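Local structure of alpha-galactosidase 1 (3LRK) at residues A[130-135]-A[174-179]; A[279-284]-A[462-467]; A[347-350]-A[354-357]. The protein hydrolyses terminal, non-reducing alpha-D-galactose residues from alpha-D-galactosides such as galactose oligosaccharides, galactomannans and galactolipids. The protein carries 1 engineered substitution. All coordinates share one frame; numbering follows the deposited sequence.

How the contacts relate
From the N terminus, contact 1 comes first: it closes a loop of 38 residues by laying the start of helix 131-140 against the end of helix 160-177, both on the TIM-barrel part of the chain. Contact 2 follows in series and spans 177 residues, bringing helix 273-285 of the barrel against strand 461-469 near the C terminus, and so joins barrel to beta sandwich. Contact 3, the turn end of a hairpin, closes a loop of three residues and is nested inside that long loop; its strand 355-361 lies beside strand 461-469, so contacts 2 and 3 share a sheet and touch. Contact 1 stands apart, across the chain's centre, with its nearest atoms about 22 Å from contact 2.

Contact 1: residues A[130-135]-A[174-179]; sequences REEEDA and LNKTGR. With NAG (2-acetamido-2-deoxy-beta-D-glucopyranose), chain E.
Ala135 presents its methyl group straight at the last turn of helix 160-177, where two side chains and a stretch of backbone receive it. Leu174 brings its CD2 branch alongside, 3.7 Å from Ala135 CB, while the backbone N of Leu174 lies 3.6 Å from the same CB. Thr177 comes in on its methyl: CG2 packs 3.6 Å from the carbonyl oxygen of Ala135. That placing depends on chi1 of 71°, which sets OG1 between the backbone N and the carbonyl carbon and turns CG2 across to the other helix. Thr177 OG1 donates to Leu174 O at 2.6 Å, in the carbonyl plane, and the same oxygen also takes the backbone N-H of Thr177; in turn OG1 accepts from Arg179 N at 3.2 Å with an N-H angle of 161°, an ST turn that fixes the chain as it leaves the helix at Gly178. With a valine in place of Thr177, the methyl contact could remain, but Arg179 N would probably lose its acceptor and Leu174 O one of its two donors, leaving the chain after the helix freer to shift.

Toward solvent the packing gives way to charge. Lys176 and Glu132, both with extended chains, cross obliquely, and NZ reaches OE1 at 3.2 Å in a salt bridge whose hydrogen bond is weak. Asn175 points away from helix 131-140 and carries an N-linked sugar, ND2 being bonded to NAG C1; the acetamido methyl C8 folds back to 3.5 Å from Gly178 C. On the inner side Leu174 also rests on Leu146 of strand 145-149. The arrangement is that of adjacent outer helices in a TIM barrel, packed side by side, a small alanine of one against Leu174 and Thr177 of the other, over the strand that links them in sequence.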
ATOM      1  N   ARG A 130     -25.446   5.667  17.689  1.00 17.96           N
ATOM      2  CA  ARG A 130     -26.142   5.976  18.931  1.00 18.48           C
ATOM      3  C   ARG A 130     -25.453   7.136  19.625  1.00 18.32           C
ATOM      4  O   ARG A 130     -25.578   7.311  20.836  1.00 17.66           O
ATOM      5  CB  ARG A 130     -26.169   4.739  19.832  1.00 18.21           C
ATOM      6  CG  ARG A 130     -26.867   3.527  19.165  1.00 21.29           C
ATOM      7  CD  ARG A 130     -26.715   2.291  20.017  1.00 24.80           C
ATOM      8  NE  ARG A 130     -27.244   1.074  19.393  1.00 27.50           N
ATOM      9  CZ  ARG A 130     -28.500   0.635  19.514  1.00 30.09           C
ATOM     10  NH1 ARG A 130     -29.406   1.314  20.218  1.00 30.39           N
ATOM     11  NH2 ARG A 130     -28.864  -0.497  18.910  1.00 31.75           N
ATOM     12  N   GLU A 131     -24.752   7.950  18.836  1.00 18.74           N
ATOM     13  CA  GLU A 131     -23.841   8.951  19.384  1.00 19.51           C
ATOM     14  C   GLU A 131     -24.566  10.023  20.178  1.00 20.08           C
ATOM     15  O   GLU A 131     -24.089  10.421  21.242  1.00 20.05           O
ATOM     16  CB  GLU A 131     -22.978   9.589  18.287  1.00 19.42           C
ATOM     17  CG  GLU A 131     -21.977   8.625  17.630  1.00 18.88           C
ATOM     18  CD  GLU A 131     -22.563   7.843  16.456  1.00 17.83           C
ATOM     19  OE1 GLU A 131     -23.785   7.921  16.224  1.00 18.93           O
ATOM     20  OE2 GLU A 131     -21.789   7.151  15.773  1.00 18.27           O
ATOM     21  N   GLU A 132     -25.708  10.487  19.665  1.00 20.77           N
ATOM     22  CA  GLU A 132     -26.451  11.544  20.342  1.00 21.34           C
ATOM     23  C   GLU A 132     -26.882  11.128  21.756  1.00 20.92           C
ATOM     24  O   GLU A 132     -26.598  11.857  22.708  1.00 19.89           O
ATOM     25  CB  GLU A 132     -27.628  12.054  19.496  1.00 22.06           C
ATOM     26  CG  GLU A 132     -27.145  13.081  18.445  1.00 26.90           C
ATOM     27  CD  GLU A 132     -28.245  13.871  17.732  1.00 31.38           C
ATOM     28  OE1 GLU A 132     -29.445  13.743  18.089  1.00 33.28           O
ATOM     29  OE2 GLU A 132     -27.881  14.629  16.794  1.00 33.15           O
ATOM     30  N   GLU A 133     -27.517   9.953  21.881  1.00 20.39           N
ATOM     31  CA  GLU A 133     -27.969   9.417  23.187  1.00 20.93           C
ATOM     32  C   GLU A 133     -26.802   9.165  24.104  1.00 20.02           C
ATOM     33  O   GLU A 133     -26.904   9.360  25.321  1.00 20.55           O
ATOM     34  CB  GLU A 133     -28.652   8.042  23.090  1.00 20.87           C
ATOM     35  CG  GLU A 133     -29.648   7.808  22.057  1.00 24.69           C
ATOM     36  CD  GLU A 133     -29.055   7.419  20.735  1.00 22.27           C
ATOM     37  OE1 GLU A 133     -28.547   8.331  20.081  1.00 22.12           O
ATOM     38  OE2 GLU A 133     -29.154   6.229  20.340  1.00 21.58           O
ATOM     39  N   ASP A 134     -25.717   8.639  23.545  1.00 19.96           N
ATOM     40  CA  ASP A 134     -24.614   8.188  24.392  1.00 18.80           C
ATOM     41  C   ASP A 134     -23.814   9.365  24.949  1.00 18.76           C
ATOM     42  O   ASP A 134     -23.514   9.409  26.148  1.00 18.24           O
ATOM     43  CB  ASP A 134     -23.756   7.152  23.677  1.00 18.95           C
ATOM     44  CG  ASP A 134     -24.457   5.789  23.574  1.00 18.41           C
ATOM     45  OD1 ASP A 134     -25.647   5.694  23.929  1.00 19.05           O
ATOM     46  OD2 ASP A 134     -23.810   4.819  23.136  1.00 17.80           O
ATOM     47  N   ALA A 135     -23.518  10.337  24.087  1.00 17.89           N
ATOM     48  CA  ALA A 135     -22.959  11.617  24.535  1.00 18.22           C
ATOM     49  C   ALA A 135     -23.846  12.261  25.610  1.00 18.17           C
ATOM     50  O   ALA A 135     -23.331  12.773  26.600  1.00 18.08           O
ATOM     51  CB  ALA A 135     -22.766  12.569  23.351  1.00 16.89           C
ATOM     52  N   LEU A 174     -21.052  15.139  21.444  1.00 17.49           N
ATOM     53  CA  LEU A 174     -20.551  15.636  22.730  1.00 17.85           C
ATOM     54  C   LEU A 174     -20.671  17.158  22.800  1.00 18.87           C
ATOM     55  O   LEU A 174     -21.133  17.718  23.811  1.00 18.60           O
ATOM     56  CB  LEU A 174     -19.094  15.194  22.953  1.00 17.88           C
ATOM     57  CG  LEU A 174     -18.801  13.719  23.209  1.00 17.51           C
ATOM     58  CD1 LEU A 174     -17.295  13.420  23.078  1.00 17.12           C
ATOM     59  CD2 LEU A 174     -19.337  13.268  24.592  1.00 15.91           C
ATOM     60  N   ASN A 175     -20.296  17.829  21.711  1.00 19.00           N
ATOM     61  CA  ASN A 175     -20.462  19.274  21.648  1.00 19.74           C
ATOM     62  C   ASN A 175     -21.919  19.684  21.893  1.00 19.90           C
ATOM     63  O   ASN A 175     -22.182  20.648  22.615  1.00 19.70           O
ATOM     64  CB  ASN A 175     -19.958  19.820  20.302  1.00 19.67           C
ATOM     65  CG  ASN A 175     -19.987  21.330  20.257  1.00 20.50           C
ATOM     66  OD1 ASN A 175     -21.004  21.927  19.915  1.00 20.67           O
ATOM     67  ND2 ASN A 175     -18.884  21.948  20.650  1.00 22.55           N
ATOM     68  N   LYS A 176     -22.851  18.934  21.301  1.00 20.00           N
ATOM     69  CA  LYS A 176     -24.295  19.215  21.377  1.00 21.02           C
ATOM     70  C   LYS A 176     -24.819  19.234  22.823  1.00 20.75           C
ATOM     71  O   LYS A 176     -25.778  19.946  23.118  1.00 21.18           O
ATOM     72  CB  LYS A 176     -25.102  18.211  20.523  1.00 21.30           C
ATOM     73  CG  LYS A 176     -26.588  18.571  20.328  1.00 23.44           C
ATOM     74  CD  LYS A 176     -27.417  17.377  19.811  1.00 27.77           C
ATOM     75  CE  LYS A 176     -28.847  17.812  19.417  1.00 29.74           C
ATOM     76  NZ  LYS A 176     -29.807  16.656  19.413  1.00 30.15           N
ATOM     77  N   THR A 177     -24.171  18.483  23.711  1.00 20.38           N
ATOM     78  CA  THR A 177     -24.582  18.417  25.125  1.00 20.30           C
ATOM     79  C   THR A 177     -24.302  19.711  25.893  1.00 21.24           C
ATOM     80  O   THR A 177     -24.912  19.959  26.947  1.00 21.63           O
ATOM     81  CB  THR A 177     -23.876  17.276  25.876  1.00 19.71           C
ATOM     82  OG1 THR A 177     -22.487  17.597  26.062  1.00 17.74           O
ATOM     83  CG2 THR A 177     -24.021  15.933  25.126  1.00 19.72           C
ATOM     84  N   GLY A 178     -23.372  20.513  25.379  1.00 21.49           N
ATOM     85  CA  GLY A 178     -22.953  21.748  26.046  1.00 22.15           C
ATOM     86  C   GLY A 178     -21.963  21.552  27.191  1.00 22.33           C
ATOM     87  O   GLY A 178     -21.458  22.541  27.747  1.00 22.18           O
ATOM     88  N   ARG A 179     -21.696  20.293  27.556  1.00 21.94           N
ATOM     89  CA  ARG A 179     -20.761  19.994  28.639  1.00 22.33           C
ATOM     90  C   ARG A 179     -19.388  19.766  28.023  1.00 22.25           C
ATOM     91  O   ARG A 179     -19.264  18.927  27.132  1.00 22.20           O
ATOM     92  CB  ARG A 179     -21.192  18.768  29.474  1.00 22.00           C
ATOM     93  CG  ARG A 179     -20.234  18.523  30.663  1.00 23.26           C
ATOM     94  CD  ARG A 179     -20.515  17.268  31.485  1.00 22.92           C
ATOM     95  NE  ARG A 179     -19.573  17.189  32.604  1.00 21.39           N
ATOM     96  CZ  ARG A 179     -19.769  17.783  33.781  1.00 20.29           C
ATOM     97  NH1 ARG A 179     -20.879  18.484  34.002  1.00 17.60           N
ATOM     98  NH2 ARG A 179     -18.859  17.683  34.733  1.00 18.82           N
TER
HETATM   99  C1  NAG E2001     -18.978  23.394  20.658  1.00 25.86           C
HETATM  100  C2  NAG E2001     -18.135  23.794  21.878  1.00 26.62           C
HETATM  101  C3  NAG E2001     -17.876  25.299  21.932  1.00 28.23           C
HETATM  102  C4  NAG E2001     -17.295  25.809  20.617  1.00 29.36           C
HETATM  103  C5  NAG E2001     -18.042  25.270  19.401  1.00 29.23           C
HETATM  104  C6  NAG E2001     -17.103  25.416  18.216  1.00 29.32           C
HETATM  105  C7  NAG E2001     -18.384  22.366  23.850  1.00 26.24           C
HETATM  106  C8  NAG E2001     -19.236  22.060  25.046  1.00 25.61           C
HETATM  107  N2  NAG E2001     -18.789  23.395  23.111  1.00 26.15           N
HETATM  108  O3  NAG E2001     -16.936  25.561  22.942  1.00 28.90           O
HETATM  109  O4  NAG E2001     -17.314  27.228  20.588  1.00 31.22           O
HETATM  110  O5  NAG E2001     -18.383  23.886  19.473  1.00 27.30           O
HETATM  111  O6  NAG E2001     -17.917  25.433  17.087  1.00 31.89           O
HETATM  112  O7  NAG E2001     -17.378  21.698  23.603  1.00 27.67           O

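Contact 2: residues A[279-284]-A[462-467]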
ATOM      1  N   HIS A 279      11.027   4.749  28.982  1.00 23.67           N
ATOM      2  CA  HIS A 279       9.621   4.742  28.579  1.00 23.24           C
ATOM      3  C   HIS A 279       8.888   6.018  29.040  1.00 23.16           C
ATOM      4  O   HIS A 279       8.257   6.704  28.227  1.00 23.30           O
ATOM      5  CB  HIS A 279       8.985   3.441  29.099  1.00 22.89           C
ATOM      6  CG  HIS A 279       7.496   3.347  28.947  1.00 22.65           C
ATOM      7  ND1 HIS A 279       6.819   3.761  27.819  1.00 21.09           N
ATOM      8  CD2 HIS A 279       6.560   2.812  29.773  1.00 22.33           C
ATOM      9  CE1 HIS A 279       5.527   3.529  27.975  1.00 22.48           C
ATOM     10  NE2 HIS A 279       5.344   2.946  29.149  1.00 22.40           N
ATOM     11  N   PHE A 280       9.008   6.356  30.325  1.00 22.11           N
ATOM     12  CA  PHE A 280       8.376   7.558  30.874  1.00 21.74           C
ATOM     13  C   PHE A 280       8.937   8.839  30.242  1.00 21.12           C
ATOM     14  O   PHE A 280       8.172   9.728  29.860  1.00 20.65           O
ATOM     15  CB  PHE A 280       8.504   7.582  32.407  1.00 21.30           C
ATOM     16  CG  PHE A 280       7.731   8.685  33.077  1.00 21.71           C
ATOM     17  CD1 PHE A 280       6.334   8.616  33.208  1.00 20.44           C
ATOM     18  CD2 PHE A 280       8.403   9.790  33.614  1.00 21.10           C
ATOM     19  CE1 PHE A 280       5.625   9.634  33.845  1.00 19.28           C
ATOM     20  CE2 PHE A 280       7.709  10.814  34.256  1.00 20.98           C
ATOM     21  CZ  PHE A 280       6.320  10.751  34.374  1.00 19.72           C
ATOM     22  N   SER A 281      10.263   8.905  30.108  1.00 21.07           N
ATOM     23  CA  SER A 281      10.947  10.068  29.530  1.00 21.43           C
ATOM     24  C   SER A 281      10.585  10.292  28.065  1.00 21.24           C
ATOM     25  O   SER A 281      10.394  11.435  27.644  1.00 20.97           O
ATOM     26  CB  SER A 281      12.467   9.933  29.649  1.00 21.20           C
ATOM     27  OG  SER A 281      12.873   9.825  31.003  1.00 23.31           O
ATOM     28  N   MET A 282      10.503   9.209  27.290  1.00 21.28           N
ATOM     29  CA  MET A 282      10.189   9.343  25.860  1.00 21.16           C
ATOM     30  C   MET A 282       8.718   9.722  25.602  1.00 21.16           C
ATOM     31  O   MET A 282       8.444  10.580  24.761  1.00 21.13           O
ATOM     32  CB  MET A 282      10.641   8.117  25.055  1.00 21.50           C
ATOM     33  CG  MET A 282      12.185   7.987  24.921  1.00 21.89           C
ATOM     34  SD  MET A 282      13.046   9.513  24.459  1.00 24.16           S
ATOM     35  CE  MET A 282      12.277   9.799  22.859  1.00 24.45           C
ATOM     36  N   TRP A 283       7.795   9.117  26.349  1.00 20.75           N
ATOM     37  CA  TRP A 283       6.373   9.520  26.333  1.00 20.62           C
ATOM     38  C   TRP A 283       6.216  10.998  26.728  1.00 20.79           C
ATOM     39  O   TRP A 283       5.459  11.742  26.093  1.00 20.80           O
ATOM     40  CB  TRP A 283       5.527   8.627  27.256  1.00 20.16           C
ATOM     41  CG  TRP A 283       4.878   7.372  26.634  1.00 20.08           C
ATOM     42  CD1 TRP A 283       3.564   6.996  26.751  1.00 20.46           C
ATOM     43  CD2 TRP A 283       5.511   6.353  25.830  1.00 20.82           C
ATOM     44  NE1 TRP A 283       3.339   5.807  26.079  1.00 20.36           N
ATOM     45  CE2 TRP A 283       4.517   5.394  25.506  1.00 19.78           C
ATOM     46  CE3 TRP A 283       6.820   6.154  25.354  1.00 20.51           C
ATOM     47  CZ2 TRP A 283       4.791   4.258  24.726  1.00 19.68           C
ATOM     48  CZ3 TRP A 283       7.091   5.021  24.571  1.00 21.03           C
ATOM     49  CH2 TRP A 283       6.076   4.093  24.261  1.00 19.46           C
ATOM     50  N   ALA A 284       6.934  11.439  27.762  1.00 21.00           N
ATOM     51  CA  ALA A 284       6.909  12.864  28.113  1.00 21.16           C
ATOM     52  C   ALA A 284       7.395  13.737  26.944  1.00 20.89           C
ATOM     53  O   ALA A 284       6.743  14.726  26.563  1.00 20.88           O
ATOM     54  CB  ALA A 284       7.732  13.135  29.372  1.00 21.13           C
ATOM     55  N   ILE A 462      18.466   5.558  29.219  1.00 25.66           N
ATOM     56  CA  ILE A 462      18.399   6.897  28.656  1.00 25.76           C
ATOM     57  C   ILE A 462      19.266   7.910  29.414  1.00 26.07           C
ATOM     58  O   ILE A 462      19.389   7.849  30.638  1.00 26.05           O
ATOM     59  CB  ILE A 462      16.893   7.384  28.555  1.00 25.25           C
ATOM     60  CG1 ILE A 462      16.745   8.584  27.614  1.00 25.07           C
ATOM     61  CG2 ILE A 462      16.256   7.625  29.944  1.00 25.33           C
ATOM     62  CD1 ILE A 462      15.287   9.022  27.367  1.00 23.35           C
ATOM     63  N   ALA A 463      19.889   8.811  28.662  1.00 26.66           N
ATOM     64  CA  ALA A 463      20.369  10.072  29.213  1.00 27.27           C
ATOM     65  C   ALA A 463      19.387  11.154  28.780  1.00 27.44           C
ATOM     66  O   ALA A 463      19.223  11.433  27.585  1.00 27.05           O
ATOM     67  CB  ALA A 463      21.786  10.385  28.727  1.00 27.32           C
ATOM     68  N   PHE A 464      18.730  11.766  29.754  1.00 27.68           N
ATOM     69  CA  PHE A 464      17.653  12.713  29.472  1.00 27.82           C
ATOM     70  C   PHE A 464      18.018  14.092  30.035  1.00 28.44           C
ATOM     71  O   PHE A 464      18.059  14.275  31.254  1.00 28.10           O
ATOM     72  CB  PHE A 464      16.349  12.176  30.079  1.00 27.66           C
ATOM     73  CG  PHE A 464      15.094  12.741  29.466  1.00 26.94           C
ATOM     74  CD1 PHE A 464      14.928  12.800  28.081  1.00 25.69           C
ATOM     75  CD2 PHE A 464      14.058  13.183  30.283  1.00 25.82           C
ATOM     76  CE1 PHE A 464      13.760  13.313  27.528  1.00 25.79           C
ATOM     77  CE2 PHE A 464      12.880  13.695  29.733  1.00 25.47           C
ATOM     78  CZ  PHE A 464      12.736  13.753  28.356  1.00 25.32           C
ATOM     79  N   TYR A 465      18.286  15.046  29.144  1.00 28.92           N
ATOM     80  CA  TYR A 465      18.808  16.364  29.540  1.00 30.14           C
ATOM     81  C   TYR A 465      17.942  17.558  29.175  1.00 30.28           C
ATOM     82  O   TYR A 465      17.249  17.558  28.152  1.00 30.28           O
ATOM     83  CB  TYR A 465      20.175  16.629  28.905  1.00 30.84           C
ATOM     84  CG  TYR A 465      21.235  15.591  29.148  1.00 31.92           C
ATOM     85  CD1 TYR A 465      21.868  14.973  28.075  1.00 34.80           C
ATOM     86  CD2 TYR A 465      21.616  15.231  30.441  1.00 33.46           C
ATOM     87  CE1 TYR A 465      22.860  14.024  28.271  1.00 35.43           C
ATOM     88  CE2 TYR A 465      22.605  14.269  30.650  1.00 34.76           C
ATOM     89  CZ  TYR A 465      23.223  13.679  29.557  1.00 35.01           C
ATOM     90  OH  TYR A 465      24.199  12.733  29.733  1.00 35.40           O
ATOM     91  N   ARG A 466      18.035  18.597  30.003  1.00 30.59           N
ATOM     92  CA  ARG A 466      17.556  19.919  29.643  1.00 30.74           C
ATOM     93  C   ARG A 466      18.769  20.841  29.482  1.00 31.39           C
ATOM     94  O   ARG A 466      19.590  20.954  30.393  1.00 31.07           O
ATOM     95  CB  ARG A 466      16.580  20.462  30.694  1.00 30.55           C
ATOM     96  CG  ARG A 466      15.869  21.735  30.263  1.00 29.58           C
ATOM     97  CD  ARG A 466      14.701  22.099  31.167  1.00 29.45           C
ATOM     98  NE  ARG A 466      14.035  23.297  30.664  1.00 28.05           N
ATOM     99  CZ  ARG A 466      12.719  23.486  30.628  1.00 28.89           C
ATOM    100  NH1 ARG A 466      11.892  22.549  31.071  1.00 28.63           N
ATOM    101  NH2 ARG A 466      12.225  24.613  30.126  1.00 29.90           N
ATOM    102  N   LEU A 467      18.891  21.462  28.310  1.00 31.99           N
ATOM    103  CA  LEU A 467      19.959  22.432  28.045  1.00 32.96           C
ATOM    104  C   LEU A 467      19.459  23.855  28.234  1.00 33.68           C
ATOM    105  O   LEU A 467      18.380  24.209  27.762  1.00 33.26           O
ATOM    106  CB  LEU A 467      20.544  22.271  26.630  1.00 32.65           C
ATOM    107  CG  LEU A 467      21.285  20.992  26.193  1.00 33.58           C
ATOM    108  CD1 LEU A 467      22.349  21.319  25.153  1.00 33.09           C
ATOM    109  CD2 LEU A 467      21.918  20.227  27.335  1.00 34.08           C
TER
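Ser281 and Phe464 meet where the TIM barrel abuts the C-terminal beta sandwich: helix 273-285 of the barrel lies over strand 461-469 of the sandwich, the axes of the two short segments 9.6 Å apart and inclined at 42°. Everything that touches here is buried, so the contrast is between a dense centre and flanks that diverge, with no solvent edge. In the centre, Ser281 CB sits over the face of the Phe464 ring, 3.7 Å from its centroid and only 11° off the ring normal, a CH-pi contact. The serine hydroxyl is hydrogen-bonded to Lys277 O of its own helix and to Trp397 NE1 of the sandwich. Beside the ring, Ile462 extends its longer branch, CG1 anti to the backbone N, and plants CD1 between two helix side chains, 3.7 Å from Ser281 CB and equally far from Met282 SD. Ala358 of the neighbouring strand touches both Met282 and Ile462.

Away from this core the contact thins quickly. Ala284, one turn further along the helix, points at the strand, but its CB stays 5.1 Å from Phe464 CZ. Beyond Phe464 the strand leaves the helix altogether, and Arg466 turns to a salt bridge with Asp354. Back at the centre, the helix backbone adds one last touch: the carbonyl oxygen of Ser281 lies 3.4 Å from Phe464 CZ.

Contact 3: residues A[347-350]-A[354-357]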
ATOM      1  N   SER A 347      15.767  15.444  20.145  1.00 25.04           N
ATOM      2  CA  SER A 347      15.974  16.831  20.553  1.00 25.40           C
ATOM      3  C   SER A 347      14.711  17.612  20.245  1.00 25.59           C
ATOM      4  O   SER A 347      14.039  17.340  19.243  1.00 25.90           O
ATOM      5  CB  SER A 347      17.173  17.434  19.820  1.00 25.26           C
ATOM      6  OG  SER A 347      17.401  18.774  20.222  1.00 26.44           O
ATOM      7  N   GLY A 348      14.386  18.575  21.101  1.00 25.72           N
ATOM      8  CA  GLY A 348      13.188  19.389  20.921  1.00 26.04           C
ATOM      9  C   GLY A 348      13.231  20.711  21.666  1.00 26.61           C
ATOM     10  O   GLY A 348      13.833  20.804  22.743  1.00 26.38           O
ATOM     11  N   PRO A 349      12.580  21.744  21.100  1.00 26.86           N
ATOM     12  CA  PRO A 349      12.549  23.061  21.726  1.00 26.89           C
ATOM     13  C   PRO A 349      11.606  23.111  22.919  1.00 27.25           C
ATOM     14  O   PRO A 349      10.646  22.336  22.990  1.00 26.95           O
ATOM     15  CB  PRO A 349      12.026  23.966  20.612  1.00 26.87           C
ATOM     16  CG  PRO A 349      11.209  23.072  19.743  1.00 26.69           C
ATOM     17  CD  PRO A 349      11.853  21.720  19.815  1.00 26.71           C
ATOM     18  N   LEU A 350      11.901  24.022  23.844  1.00 27.25           N
ATOM     19  CA  LEU A 350      11.066  24.255  25.011  1.00 27.45           C
ATOM     20  C   LEU A 350      10.698  25.721  25.046  1.00 27.63           C
ATOM     21  O   LEU A 350      11.485  26.568  24.616  1.00 27.25           O
ATOM     22  CB  LEU A 350      11.797  23.861  26.298  1.00 27.36           C
ATOM     23  CG  LEU A 350      12.111  22.375  26.466  1.00 27.92           C
ATOM     24  CD1 LEU A 350      13.165  22.156  27.546  1.00 27.98           C
ATOM     25  CD2 LEU A 350      10.833  21.567  26.760  1.00 27.94           C
ATOM     26  N   ASP A 354      14.916  26.824  26.356  1.00 28.91           N
ATOM     27  CA  ASP A 354      15.747  25.659  26.632  1.00 28.82           C
ATOM     28  C   ASP A 354      15.535  24.576  25.555  1.00 28.75           C
ATOM     29  O   ASP A 354      14.679  24.720  24.690  1.00 28.64           O
ATOM     30  CB  ASP A 354      15.449  25.095  28.034  1.00 28.37           C
ATOM     31  CG  ASP A 354      15.767  26.082  29.164  1.00 28.70           C
ATOM     32  OD1 ASP A 354      16.430  27.121  28.923  1.00 27.67           O
ATOM     33  OD2 ASP A 354      15.353  25.809  30.311  1.00 27.33           O
ATOM     34  N   GLN A 355      16.343  23.520  25.602  1.00 28.75           N
ATOM     35  CA  GLN A 355      16.238  22.381  24.682  1.00 28.83           C
ATOM     36  C   GLN A 355      16.212  21.090  25.490  1.00 28.86           C
ATOM     37  O   GLN A 355      16.961  20.964  26.457  1.00 29.06           O
ATOM     38  CB  GLN A 355      17.443  22.372  23.722  1.00 28.73           C
ATOM     39  CG  GLN A 355      17.276  21.498  22.447  1.00 28.11           C
ATOM     40  CD  GLN A 355      16.371  22.127  21.379  1.00 26.08           C
ATOM     41  OE1 GLN A 355      16.041  21.486  20.373  1.00 26.72           O
ATOM     42  NE2 GLN A 355      15.975  23.378  21.587  1.00 23.64           N
ATOM     43  N   VAL A 356      15.351  20.140  25.113  1.00 29.16           N
ATOM     44  CA  VAL A 356      15.378  18.796  25.712  1.00 29.23           C
ATOM     45  C   VAL A 356      16.139  17.883  24.785  1.00 29.10           C
ATOM     46  O   VAL A 356      15.883  17.863  23.577  1.00 29.01           O
ATOM     47  CB  VAL A 356      13.987  18.110  25.872  1.00 29.73           C
ATOM     48  CG1 VAL A 356      13.965  17.203  27.119  1.00 28.60           C
ATOM     49  CG2 VAL A 356      12.872  19.079  25.901  1.00 30.83           C
ATOM     50  N   VAL A 357      17.055  17.110  25.358  1.00 28.83           N
ATOM     51  CA  VAL A 357      17.865  16.171  24.594  1.00 28.35           C
ATOM     52  C   VAL A 357      17.725  14.785  25.208  1.00 27.82           C
ATOM     53  O   VAL A 357      17.750  14.636  26.434  1.00 27.76           O
ATOM     54  CB  VAL A 357      19.353  16.623  24.541  1.00 28.42           C
ATOM     55  CG1 VAL A 357      20.177  15.690  23.664  1.00 28.75           C
ATOM     56  CG2 VAL A 357      19.451  18.042  24.012  1.00 28.39           C
TER
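Gly348 and Val356 form a pair of backbone hydrogen bonds in both directions: Gly348 N gives to Val356 O at 3.0 Å, and Val356 N returns to Gly348 O at 2.9 Å with a nearly straight N-H angle of 163°. A third bond, Leu350 N to Asp354 O at 3.0 Å, closes the end nearest the turn, its donor tilted 34° out of the carbonyl plane. Beyond the Gly348 pair, away from the turn, Ser347 CA makes a CA-H...O contact with Val356 O; on the turn side Gln355 CA makes another with Gly348 O.

The two segments are the turn-side end of a beta hairpin, strands 342-349 and 355-361, in the antiparallel sheet of the C-terminal beta sandwich; strand 461-469 pairs with the far edge of 355-361.

Among polar side chains, Gln355 does most of the work. Bent at chi2 (76°), it folds back over the Gly348 peptide, which brings CD within 3.2 Å of Gly348 O and NE2 to 3.4 Å from Pro349 CA. Ser347 OG lies 3.0 Å from Gln355 OE1, but Ile376 O is the stronger partner of this hydroxyl. Asp354 is held by the adjoining strand 461-469, its OD2 in salt bridges with Arg466 and Arg468.

Apolar packing occupies the Val356 face. Leu350 crosses Val356 at about a right angle, its CD2 tight against CG2 of the valine at 3.3 Å, and Ile315 of helix 310-316 touches both.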